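Local atomic coordinates of odorant binding protein (AGAP007287-PA) (Anopheles gambiae, PDB entry 3PM2), a protein that binds hydrophobic odorants such as menthol, citronellal, decanal and indole, and is thought to carry them through the fluid around olfactory dendrites. Residues A[60-64]-A[65-69]. Sequence-based numbering, arbitrary orientation.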
loop_
_atom_site.group_PDB
_atom_site.type_symbol
_atom_site.label_atom_id
_atom_site.label_comp_id
_atom_site.label_asym_id
_atom_site.label_seq_id
_atom_site.Cartn_x
_atom_site.Cartn_y
_atom_site.Cartn_z
ATOM N N VAL A 60 7.712 -6.378 -1.381
ATOM C CA VAL A 60 6.821 -6.979 -0.402
ATOM C C VAL A 60 6.089 -8.151 -1.056
ATOM O O VAL A 60 6.001 -9.227 -0.470
ATOM C CB VAL A 60 5.820 -5.948 0.185
ATOM C CG1 VAL A 60 4.710 -6.646 0.966
ATOM C CG2 VAL A 60 6.524 -4.918 1.076
ATOM N N MET A 61 5.579 -7.945 -2.255
ATOM C CA MET A 61 4.829 -8.992 -2.979
ATOM C C MET A 61 5.722 -10.163 -3.345
ATOM O O MET A 61 5.320 -11.309 -3.165
ATOM C CB MET A 61 4.093 -8.411 -4.181
ATOM C CG MET A 61 2.996 -7.414 -3.796
ATOM S SD MET A 61 1.628 -8.193 -2.934
ATOM C CE MET A 61 0.373 -6.903 -3.055
ATOM N N ASN A 62 6.974 -9.875 -3.734
ATOM C CA ASN A 62 7.968 -10.922 -4.021
ATOM C C ASN A 62 8.348 -11.672 -2.738
ATOM O O ASN A 62 8.558 -12.894 -2.792
ATOM C CB ASN A 62 9.215 -10.348 -4.727
ATOM C CG ASN A 62 9.041 -10.125 -6.225
ATOM O OD1 ASN A 62 8.306 -10.845 -6.916
ATOM N ND2 ASN A 62 9.781 -9.178 -6.781
ATOM N N SER A 63 8.385 -10.974 -1.571
ATOM C CA SER A 63 8.748 -11.652 -0.316
ATOM C C SER A 63 7.720 -12.721 0.074
ATOM O O SER A 63 8.060 -13.648 0.791
ATOM C CB SER A 63 8.959 -10.654 0.826
ATOM O OG SER A 63 7.737 -10.256 1.428
ATOM N N THR A 64 6.474 -12.585 -0.413
ATOM C CA THR A 64 5.359 -13.501 -0.124
ATOM C C THR A 64 4.927 -14.330 -1.335
ATOM O O THR A 64 3.861 -14.946 -1.283
ATOM C CB THR A 64 4.176 -12.693 0.420
ATOM O OG1 THR A 64 3.974 -11.553 -0.425
ATOM C CG2 THR A 64 4.389 -12.249 1.845
ATOM N N SER A 65 5.741 -14.342 -2.425
ATOM C CA SER A 65 5.485 -15.055 -3.703
ATOM C C SER A 65 4.098 -14.728 -4.308
ATOM O O SER A 65 3.446 -15.589 -4.919
ATOM C CB SER A 65 5.683 -16.566 -3.545
ATOM O OG SER A 65 7.014 -16.869 -3.157
ATOM N N LEU A 66 3.660 -13.468 -4.158
ATOM C CA LEU A 66 2.337 -13.078 -4.662
ATOM C C LEU A 66 2.402 -12.430 -6.007
ATOM O O LEU A 66 1.367 -12.314 -6.655
ATOM C CB LEU A 66 1.629 -12.127 -3.688
ATOM C CG LEU A 66 1.337 -12.664 -2.284
ATOM C CD1 LEU A 66 0.625 -11.620 -1.481
ATOM C CD2 LEU A 66 0.443 -13.895 -2.339
ATOM N N TYR A 67 3.589 -11.986 -6.423
ATOM C CA TYR A 67 3.752 -11.283 -7.692
ATOM C C TYR A 67 4.345 -12.171 -8.785
ATOM O O TYR A 67 5.316 -12.854 -8.533
ATOM C CB TYR A 67 4.597 -10.003 -7.508
ATOM C CG TYR A 67 4.927 -9.331 -8.824
ATOM C CD1 TYR A 67 3.942 -8.674 -9.558
ATOM C CD2 TYR A 67 6.192 -9.462 -9.399
ATOM C CE1 TYR A 67 4.223 -8.123 -10.813
ATOM C CE2 TYR A 67 6.492 -8.889 -10.639
ATOM C CZ TYR A 67 5.502 -8.228 -11.344
ATOM O OH TYR A 67 5.767 -7.705 -12.581
ATOM N N SER A 68 3.809 -12.084 -10.027
ATOM C CA SER A 68 4.358 -12.795 -11.189
ATOM C C SER A 68 3.996 -12.093 -12.491
ATOM O O SER A 68 2.818 -11.989 -12.799
ATOM C CB SER A 68 3.877 -14.242 -11.213
ATOM O OG SER A 68 4.561 -14.949 -12.236
ATOM N N ASN A 69 5.000 -11.610 -13.256
ATOM C CA ASN A 69 4.779 -10.979 -14.567
ATOM C C ASN A 69 3.477 -10.165 -14.673
ATOM O O ASN A 69 2.572 -10.540 -15.429
ATOM C CB ASN A 69 4.814 -12.051 -15.687
ATOM C CG ASN A 69 6.176 -12.631 -15.953
ATOM O OD1 ASN A 69 7.172 -11.914 -16.071
ATOM N ND2 ASN A 69 6.246 -13.947 -16.053
#
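M61 O takes two backbone donors, which reach it from opposite faces of its carbonyl plane. L66 N lies 2.9 Å from M61 O, with an almost straight N-H...O angle of 168°. T64 N lies 3.2 Å from M61 O. S65 N bonds to N62 O at 3.2 Å; it stands above that carbonyl plane rather than on a lone pair. The L66-M61 and S65-N62 bonds, the second nested within the first, form a Schellman motif that ends helix 55-63. S65 is its C-prime residue, with a positive phi that turns the chain out of the helix. Side chains pack across the turn. M61 SD lies against L66 CD1 at 3.9 Å, and the two side chains pass at a slant. T64 sets its hydroxyl between its own N and carbonyl carbon (chi1 47°), which brings T64 OG1 to 3.4 Å from L66 CG. L77 of helix 74-85 touches both M61 and L66. Y67 opens the short strand 67-68, which pairs antiparallel with 71-72. Y67 CB meets M61 CB at 3.7 Å. N62 runs alongside Y67 and brings N62 OD1 to the ring edge, in plane, 3.5 Å from Y67 CD2. The amide and ring planes are 64° apart.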